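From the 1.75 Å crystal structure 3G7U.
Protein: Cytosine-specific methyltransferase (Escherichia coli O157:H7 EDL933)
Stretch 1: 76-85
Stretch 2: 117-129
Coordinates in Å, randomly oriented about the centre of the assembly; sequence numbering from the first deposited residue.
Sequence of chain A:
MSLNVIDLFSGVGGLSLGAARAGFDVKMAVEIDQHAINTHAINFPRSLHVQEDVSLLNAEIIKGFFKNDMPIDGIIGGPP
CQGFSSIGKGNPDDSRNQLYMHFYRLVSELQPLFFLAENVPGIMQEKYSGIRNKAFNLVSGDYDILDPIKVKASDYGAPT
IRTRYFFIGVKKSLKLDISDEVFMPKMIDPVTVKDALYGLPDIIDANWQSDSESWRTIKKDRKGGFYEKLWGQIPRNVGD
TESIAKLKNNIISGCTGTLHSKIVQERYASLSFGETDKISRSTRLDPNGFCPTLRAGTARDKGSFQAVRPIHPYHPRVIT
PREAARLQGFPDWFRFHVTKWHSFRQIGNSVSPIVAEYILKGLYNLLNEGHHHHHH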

# COMPACT_ATOMS: atom_id res chain seq x y z
N ILE A 76 -0.31 2.48 13.16
CA ILE A 76 -0.94 2.62 11.84
C ILE A 76 -1.36 1.23 11.39
O ILE A 76 -0.84 0.23 11.88
N GLY A 77 -2.35 1.14 10.52
CA GLY A 77 -2.63 -0.19 10.01
C GLY A 77 -3.92 -0.25 9.22
O GLY A 77 -4.59 0.77 9.05
N GLY A 78 -4.27 -1.45 8.81
CA GLY A 78 -5.55 -1.70 8.12
C GLY A 78 -6.45 -2.66 8.87
O GLY A 78 -6.46 -3.83 8.56
N PRO A 79 -7.26 -2.16 9.82
CA PRO A 79 -8.10 -3.09 10.55
C PRO A 79 -9.09 -3.73 9.58
O PRO A 79 -9.70 -3.03 8.77
N PRO A 80 -9.24 -5.06 9.65
CA PRO A 80 -10.15 -5.74 8.73
C PRO A 80 -11.58 -5.44 9.12
O PRO A 80 -11.86 -5.01 10.23
N CYS A 81 -12.48 -5.65 8.19
CA CYS A 81 -13.86 -5.39 8.43
C CYS A 81 -14.58 -6.38 7.54
O CYS A 81 -14.10 -6.65 6.45
N GLN A 82 -15.71 -6.90 8.01
CA GLN A 82 -16.61 -7.75 7.20
C GLN A 82 -17.00 -7.05 5.87
O GLN A 82 -17.00 -7.69 4.81
N GLY A 83 -17.30 -5.75 5.93
CA GLY A 83 -17.49 -4.93 4.73
C GLY A 83 -18.68 -5.35 3.89
O GLY A 83 -19.75 -5.63 4.42
N PHE A 84 -18.48 -5.42 2.58
CA PHE A 84 -19.53 -5.86 1.64
C PHE A 84 -19.71 -7.39 1.56
O PHE A 84 -20.56 -7.87 0.81
N SER A 85 -18.93 -8.16 2.32
CA SER A 85 -19.06 -9.62 2.34
C SER A 85 -20.28 -10.09 3.14
O SER A 85 -20.42 -9.77 4.32
N ALA A 117 -5.79 4.55 10.78
CA ALA A 117 -6.35 3.31 10.21
C ALA A 117 -6.80 3.59 8.79
O ALA A 117 -7.28 4.69 8.50
N GLU A 118 -6.59 2.63 7.91
CA GLU A 118 -7.07 2.75 6.52
C GLU A 118 -8.09 1.65 6.29
O GLU A 118 -7.92 0.53 6.79
N ASN A 119 -9.17 1.95 5.56
CA ASN A 119 -10.15 0.94 5.26
C ASN A 119 -10.64 1.15 3.81
O ASN A 119 -10.60 2.25 3.30
N VAL A 120 -11.08 0.08 3.17
CA VAL A 120 -11.73 0.20 1.84
C VAL A 120 -13.22 0.49 2.04
O VAL A 120 -13.78 0.19 3.11
N PRO A 121 -13.90 1.05 1.00
CA PRO A 121 -15.37 1.17 1.08
C PRO A 121 -16.07 -0.11 1.52
O PRO A 121 -15.63 -1.20 1.15
N GLY A 122 -17.12 0.03 2.32
CA GLY A 122 -17.77 -1.08 2.97
C GLY A 122 -17.86 -0.78 4.45
O GLY A 122 -18.82 -1.17 5.12
N ILE A 123 -16.85 -0.08 4.95
CA ILE A 123 -16.71 0.26 6.39
C ILE A 123 -17.87 1.15 6.90
O ILE A 123 -18.35 0.97 8.03
N MET A 124 -18.38 2.06 6.06
CA MET A 124 -19.35 3.04 6.55
C MET A 124 -20.78 2.54 6.64
O MET A 124 -21.66 3.32 7.01
N GLN A 125 -21.02 1.26 6.34
CA GLN A 125 -22.38 0.72 6.39
C GLN A 125 -23.07 0.74 7.76
O GLN A 125 -22.43 0.60 8.81
N GLU A 126 -24.39 0.91 7.72
CA GLU A 126 -25.22 1.01 8.92
C GLU A 126 -25.04 -0.16 9.87
O GLU A 126 -25.02 0.02 11.09
N LYS A 127 -24.89 -1.36 9.30
CA LYS A 127 -24.73 -2.58 10.08
C LYS A 127 -23.42 -2.65 10.88
O LYS A 127 -23.28 -3.51 11.75
N TYR A 128 -22.48 -1.75 10.58
CA TYR A 128 -21.22 -1.66 11.33
C TYR A 128 -21.15 -0.45 12.24
O TYR A 128 -20.15 -0.26 12.94
N SER A 129 -22.20 0.36 12.24
CA SER A 129 -22.21 1.56 13.05
C SER A 129 -22.03 1.22 14.54
O SER A 129 -21.40 1.98 15.25

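The two stretches meet as parallel strands and then as loops, and the fit changes from backbone pairing to bumps in hollows. At the strand end, Glu118 N donates to Gly77 O at 3.0 Å, and the ring of Pro79 lays its CD 3.7 Å from Ala117 CB, a close apolar contact. Asn119 (chi1 m) swings its amide inward, ND2 giving a weak hydrogen bond to Pro79 O at 2.9 Å; water 1 links that same oxygen to Glu118 O.

Cys81, chi1 t, points toward the other stretch. Its SG lies 3.7 Å from Ile123 CD1, which a t, p rotamer brings inward, and sits over one face of the Tyr128 ring, 4.2 Å from the centroid. Tyr128 (m) reaches on past Gln82 CB to donate from OH to Gly83 O at 2.5 Å. Gln125 (m, t) adds a weak bond from NE2 to Gly83 O at 3.1 Å, and water 2 joins this crowded carbonyl to Lys127 NZ.

Beside Phe84, glycine makes the hollow: Gly122 CA lies 3.8 Å from the Phe84 ring centroid, over its face, and a CB there would press on Gly83 CA. Phe84 (m) starts away, yet its ring returns to cover this bare backbone, while water 3 bridges Phe84 N and Pro121 O.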

# COMPACT_ATOMS: atom_id res chain seq x y z
CB ILE A 76 -0.01 3.33 10.83
CG1 ILE A 76 1.16 2.44 10.44
CG2 ILE A 76 0.49 4.71 11.44
CD1 ILE A 76 2.21 3.07 9.51
CB PRO A 79 -8.82 -2.20 11.55
CG PRO A 79 -8.71 -0.87 11.07
CD PRO A 79 -7.42 -0.79 10.32
CB PRO A 80 -9.86 -7.23 8.98
CG PRO A 80 -8.61 -7.28 9.81
CD PRO A 80 -8.60 -6.00 10.57
CB CYS A 81 -14.17 -3.95 8.01
SG CYS A 81 -15.87 -3.47 8.13
CB GLN A 82 -17.84 -8.15 8.01
CG GLN A 82 -18.85 -9.03 7.27
CD GLN A 82 -20.16 -9.24 8.04
OE1 GLN A 82 -20.25 -9.01 9.25
NE2 GLN A 82 -21.19 -9.69 7.32
CB PHE A 84 -19.27 -5.30 0.23
CG PHE A 84 -19.47 -3.81 0.10
CD1 PHE A 84 -20.68 -3.21 0.44
CD2 PHE A 84 -18.45 -3.01 -0.42
CE1 PHE A 84 -20.86 -1.82 0.30
CE2 PHE A 84 -18.62 -1.62 -0.56
CZ PHE A 84 -19.84 -1.03 -0.20
CB SER A 85 -17.79 -10.28 2.90
OG SER A 85 -16.62 -9.74 2.31
CB ALA A 117 -7.52 2.84 11.02
CB GLU A 118 -5.90 2.69 5.53
CG GLU A 118 -5.06 1.38 5.53
CD GLU A 118 -5.67 0.24 4.68
OE1 GLU A 118 -5.13 -0.89 4.69
OE2 GLU A 118 -6.68 0.47 3.98
CB ASN A 119 -11.36 1.00 6.19
CG ASN A 119 -11.09 0.41 7.57
OD1 ASN A 119 -10.65 1.13 8.46
ND2 ASN A 119 -11.38 -0.89 7.76
CB VAL A 120 -11.52 -1.10 1.02
CG1 VAL A 120 -10.06 -1.24 0.64
CG2 VAL A 120 -12.00 -2.32 1.80
CB PRO A 121 -15.75 1.54 -0.36
CG PRO A 121 -14.59 2.41 -0.79
CD PRO A 121 -13.38 1.66 -0.24
CB ILE A 123 -15.28 0.87 6.66
CG1 ILE A 123 -15.02 1.17 8.15
CG2 ILE A 123 -15.02 2.12 5.83
CD1 ILE A 123 -15.25 0.04 9.07
CB MET A 124 -19.27 4.36 5.78
CG MET A 124 -17.90 4.99 5.84
SD MET A 124 -17.37 5.27 7.55
CE MET A 124 -16.94 6.93 7.29
CB GLN A 125 -22.44 -0.69 5.82
CG GLN A 125 -22.11 -0.78 4.36
CD GLN A 125 -22.13 -2.23 3.89
OE1 GLN A 125 -23.19 -2.83 3.69
NE2 GLN A 125 -20.94 -2.81 3.75
CB GLU A 126 -26.70 1.18 8.56
CG GLU A 126 -27.15 2.62 8.38
CD GLU A 126 -26.60 3.56 9.46
OE1 GLU A 126 -26.83 3.32 10.68
OE2 GLU A 126 -25.92 4.55 9.08
CB LYS A 127 -24.83 -3.79 9.17
CG LYS A 127 -23.74 -3.88 8.15
CD LYS A 127 -23.66 -5.30 7.69
CE LYS A 127 -23.31 -5.36 6.24
NZ LYS A 127 -23.98 -6.55 5.63
CB TYR A 128 -20.01 -1.64 10.39
CG TYR A 128 -20.00 -2.81 9.47
CD1 TYR A 128 -20.24 -4.10 9.96
CD2 TYR A 128 -19.77 -2.64 8.12
CE1 TYR A 128 -20.24 -5.19 9.10
CE2 TYR A 128 -19.77 -3.71 7.26
CZ TYR A 128 -20.01 -4.98 7.76
OH TYR A 128 -20.02 -6.04 6.89
CB SER A 129 -23.48 2.35 12.84
OG SER A 129 -24.56 1.63 13.39
O HOH W 1 -8.37 -2.26 6.46
O HOH W 2 -22.04 -7.54 4.19
O HOH W 3 -15.77 -4.09 1.76